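Local coordinates for putative GGDEF domain membrane protein (Pseudomonas fluorescens, PDB 5EUH) that probably makes the second messenger cyclic di-GMP from two GTP molecules through its GGDEF domain, which also binds cyclic di-GMP, at residues T3-N11 with D56-T67. Residues are numbered along the deposited sequence; the frame is centred on the assembly and turned at random.
Sequences TDALTGVAN and DQALRELARVIT
D4 OD2 is gripped by two groups of T7, whose carbon side packs against A63 of helix 52-69. D4 OD2 accepts from T7 OG1 at 2.9 Å and from T7 N at 3.3 Å. The two donors reach it from opposite faces of the carboxylate plane, both on its anti side. The bond from the backbone N makes an Asx motif, and R79 adds a salt bridge to the same oxygen. Backbone bonds from D4 N to V9 O and from G8 N to D4 O close the turn. T7 OG1 sits between the backbone N and the carbonyl carbon (chi1 52°). That places the hydroxyl at D4, while T7 CB lies 3.8 Å from A63 CB. L6 holds its CG anti to the backbone N (chi1 173°). L6 CD1 rests on D56 CB at 3.8 Å and also meets R60 CD. L6 CD2 meets L59 CD1 at 4.0 Å. The R60 chain bends at chi3 and brings NH1 to 3.1 Å from L6 O, obliquely to the guanidinium plane. At the other end, V9 CG1 touches T67 CG2 at 3.7 Å. F85, which ends the GGEEF signature, packs on T7 and A63. The contact seats the D-x-L-T-x-x-x-N turn that commonly opens this domain on helix 52-69. Its chemistry implies a division: the turn's own polar bonds, with R79 from outside, hold its shape, and mainly methyl and methylene groups join it to the helix.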
loop_
_atom_site.group_PDB
_atom_site.type_symbol
_atom_site.label_atom_id
_atom_site.label_comp_id
_atom_site.label_asym_id
_atom_site.label_seq_id
_atom_site.Cartn_x
_atom_site.Cartn_y
_atom_site.Cartn_z
ATOM N N THR A 3 -8.418 -14.147 3.011
ATOM C CA THR A 3 -7.470 -13.397 3.819
ATOM C C THR A 3 -6.084 -14.020 3.723
ATOM O O THR A 3 -5.923 -15.182 3.341
ATOM C CB THR A 3 -7.906 -13.336 5.291
ATOM O OG1 THR A 3 -7.835 -14.644 5.872
ATOM C CG2 THR A 3 -9.325 -12.805 5.407
ATOM N N ASP A 4 -5.080 -13.224 4.078
ATOM C CA ASP A 4 -3.693 -13.667 4.084
ATOM C C ASP A 4 -3.378 -14.284 5.441
ATOM O O ASP A 4 -3.569 -13.642 6.479
ATOM C CB ASP A 4 -2.755 -12.499 3.779
ATOM C CG ASP A 4 -1.326 -12.943 3.550
ATOM O OD1 ASP A 4 -1.064 -13.607 2.526
ATOM O OD2 ASP A 4 -0.463 -12.619 4.389
ATOM N N ALA A 5 -2.898 -15.530 5.426
ATOM C CA ALA A 5 -2.705 -16.280 6.664
ATOM C C ALA A 5 -1.717 -15.601 7.601
ATOM O O ALA A 5 -1.866 -15.683 8.825
ATOM C CB ALA A 5 -2.234 -17.699 6.342
ATOM N N LEU A 6 -0.704 -14.933 7.055
ATOM C CA LEU A 6 0.312 -14.319 7.898
ATOM C C LEU A 6 -0.170 -12.996 8.480
ATOM O O LEU A 6 -0.104 -12.782 9.695
ATOM C CB LEU A 6 1.598 -14.112 7.098
ATOM C CG LEU A 6 2.700 -13.328 7.812
ATOM C CD1 LEU A 6 3.311 -14.147 8.937
ATOM C CD2 LEU A 6 3.764 -12.875 6.823
ATOM N N THR A 7 -0.662 -12.100 7.627
ATOM C CA THR A 7 -0.985 -10.743 8.045
ATOM C C THR A 7 -2.424 -10.585 8.517
ATOM O O THR A 7 -2.680 -9.798 9.435
ATOM C CB THR A 7 -0.718 -9.768 6.898
ATOM O OG1 THR A 7 -1.386 -10.230 5.717
ATOM C CG2 THR A 7 0.774 -9.677 6.622
ATOM N N GLY A 8 -3.366 -11.305 7.915
ATOM C CA GLY A 8 -4.761 -11.211 8.285
ATOM C C GLY A 8 -5.587 -10.277 7.428
ATOM O O GLY A 8 -6.813 -10.239 7.589
ATOM N N VAL A 9 -4.957 -9.521 6.531
ATOM C CA VAL A 9 -5.675 -8.632 5.626
ATOM C C VAL A 9 -6.162 -9.442 4.434
ATOM O O VAL A 9 -6.067 -10.673 4.430
ATOM C CB VAL A 9 -4.785 -7.459 5.178
ATOM C CG1 VAL A 9 -4.335 -6.656 6.385
ATOM C CG2 VAL A 9 -3.585 -7.974 4.408
ATOM N N ALA A 10 -6.690 -8.765 3.417
ATOM C CA ALA A 10 -7.150 -9.458 2.225
ATOM C C ALA A 10 -5.966 -10.032 1.450
ATOM O O ALA A 10 -4.802 -9.704 1.698
ATOM C CB ALA A 10 -7.959 -8.517 1.334
ATOM N N ASN A 11 -6.276 -10.912 0.505
ATOM C CA ASN A 11 -5.258 -11.515 -0.334
ATOM C C ASN A 11 -5.347 -10.916 -1.736
ATOM O O ASN A 11 -6.072 -9.949 -1.976
ATOM C CB ASN A 11 -5.389 -13.041 -0.320
ATOM C CG ASN A 11 -6.641 -13.533 -1.012
ATOM O OD1 ASN A 11 -7.619 -12.804 -1.148
ATOM N ND2 ASN A 11 -6.619 -14.788 -1.443
ATOM N N ASP A 56 8.796 -11.913 8.909
ATOM C CA ASP A 56 7.362 -12.152 9.024
ATOM C C ASP A 56 6.740 -11.251 10.080
ATOM O O ASP A 56 5.641 -10.720 9.886
ATOM C CB ASP A 56 7.094 -13.618 9.350
ATOM C CG ASP A 56 7.274 -14.518 8.152
ATOM O OD1 ASP A 56 7.439 -13.988 7.033
ATOM O OD2 ASP A 56 7.233 -15.751 8.325
ATOM N N GLN A 57 7.430 -11.067 11.206
ATOM C CA GLN A 57 6.934 -10.159 12.231
ATOM C C GLN A 57 6.959 -8.714 11.754
ATOM O O GLN A 57 6.106 -7.915 12.155
ATOM C CB GLN A 57 7.753 -10.314 13.512
ATOM C CG GLN A 57 7.012 -9.891 14.767
ATOM C CD GLN A 57 5.792 -10.750 15.031
ATOM O OE1 GLN A 57 5.782 -11.944 14.728
ATOM N NE2 GLN A 57 4.752 -10.144 15.591
ATOM N N ALA A 58 7.922 -8.358 10.903
ATOM C CA ALA A 58 7.955 -7.009 10.353
ATOM C C ALA A 58 6.843 -6.792 9.336
ATOM O O ALA A 58 6.376 -5.661 9.162
ATOM C CB ALA A 58 9.317 -6.731 9.721
ATOM N N LEU A 59 6.411 -7.855 8.654
ATOM C CA LEU A 59 5.292 -7.727 7.728
ATOM C C LEU A 59 3.980 -7.536 8.476
ATOM O O LEU A 59 3.135 -6.733 8.064
ATOM C CB LEU A 59 5.216 -8.954 6.822
ATOM C CG LEU A 59 6.207 -9.007 5.662
ATOM C CD1 LEU A 59 5.899 -10.192 4.763
ATOM C CD2 LEU A 59 6.168 -7.711 4.874
ATOM N N ARG A 60 3.793 -8.270 9.574
ATOM C CA ARG A 60 2.583 -8.118 10.373
ATOM C C ARG A 60 2.500 -6.726 10.987
ATOM O O ARG A 60 1.414 -6.139 11.060
ATOM C CB ARG A 60 2.539 -9.195 11.454
ATOM C CG ARG A 60 2.469 -10.604 10.896
ATOM C CD ARG A 60 3.093 -11.608 11.845
ATOM N NE ARG A 60 2.410 -11.639 13.132
ATOM C CZ ARG A 60 1.409 -12.462 13.423
ATOM N NH1 ARG A 60 0.976 -13.325 12.515
ATOM N NH2 ARG A 60 0.841 -12.424 14.621
ATOM N N GLU A 61 3.634 -6.180 11.430
ATOM C CA GLU A 61 3.639 -4.819 11.951
ATOM C C GLU A 61 3.322 -3.812 10.854
ATOM O O GLU A 61 2.580 -2.849 11.079
ATOM C CB GLU A 61 4.989 -4.506 12.594
ATOM C CG GLU A 61 5.189 -5.154 13.950
ATOM C CD GLU A 61 4.176 -4.678 14.975
ATOM O OE1 GLU A 61 3.297 -5.477 15.361
ATOM O OE2 GLU A 61 4.262 -3.507 15.397
ATOM N N LEU A 62 3.877 -4.018 9.660
ATOM C CA LEU A 62 3.533 -3.158 8.534
ATOM C C LEU A 62 2.049 -3.256 8.208
ATOM O O LEU A 62 1.401 -2.244 7.922
ATOM C CB LEU A 62 4.383 -3.522 7.318
ATOM C CG LEU A 62 4.046 -2.832 5.995
ATOM C CD1 LEU A 62 4.022 -1.320 6.152
ATOM C CD2 LEU A 62 5.041 -3.243 4.922
ATOM N N ALA A 63 1.490 -4.468 8.260
ATOM C CA ALA A 63 0.062 -4.634 8.017
ATOM C C ALA A 63 -0.762 -3.917 9.078
ATOM O O ALA A 63 -1.775 -3.281 8.765
ATOM C CB ALA A 63 -0.293 -6.119 7.972
ATOM N N ARG A 64 -0.339 -4.003 10.341
ATOM C CA ARG A 64 -1.056 -3.316 11.407
ATOM C C ARG A 64 -0.988 -1.803 11.247
ATOM O O ARG A 64 -1.946 -1.103 11.595
ATOM C CB ARG A 64 -0.499 -3.730 12.768
ATOM C CG ARG A 64 -1.232 -3.112 13.945
ATOM C CD ARG A 64 -0.488 -3.350 15.243
ATOM N NE ARG A 64 0.887 -2.867 15.171
ATOM C CZ ARG A 64 1.241 -1.596 15.327
ATOM N NH1 ARG A 64 0.318 -0.671 15.557
ATOM N NH2 ARG A 64 2.517 -1.249 15.247
ATOM N N VAL A 65 0.124 -1.281 10.728
ATOM C CA VAL A 65 0.251 0.162 10.540
ATOM C C VAL A 65 -0.700 0.642 9.452
ATOM O O VAL A 65 -1.368 1.675 9.598
ATOM C CB VAL A 65 1.708 0.534 10.215
ATOM C CG1 VAL A 65 1.792 1.967 9.718
ATOM C CG2 VAL A 65 2.589 0.334 11.434
ATOM N N ILE A 66 -0.776 -0.096 8.344
ATOM C CA ILE A 66 -1.639 0.305 7.236
ATOM C C ILE A 66 -3.100 0.280 7.667
ATOM O O ILE A 66 -3.838 1.254 7.481
ATOM C CB ILE A 66 -1.400 -0.599 6.014
ATOM C CG1 ILE A 66 0.071 -0.572 5.607
ATOM C CG2 ILE A 66 -2.279 -0.169 4.851
ATOM C CD1 ILE A 66 0.420 -1.586 4.548
ATOM N N THR A 67 -3.535 -0.835 8.256
ATOM C CA THR A 67 -4.920 -0.948 8.697
ATOM C C THR A 67 -5.261 0.051 9.793
ATOM O O THR A 67 -6.436 0.382 9.970
ATOM C CB THR A 67 -5.203 -2.369 9.181
ATOM O OG1 THR A 67 -4.332 -2.684 10.273
ATOM C CG2 THR A 67 -4.980 -3.367 8.058
#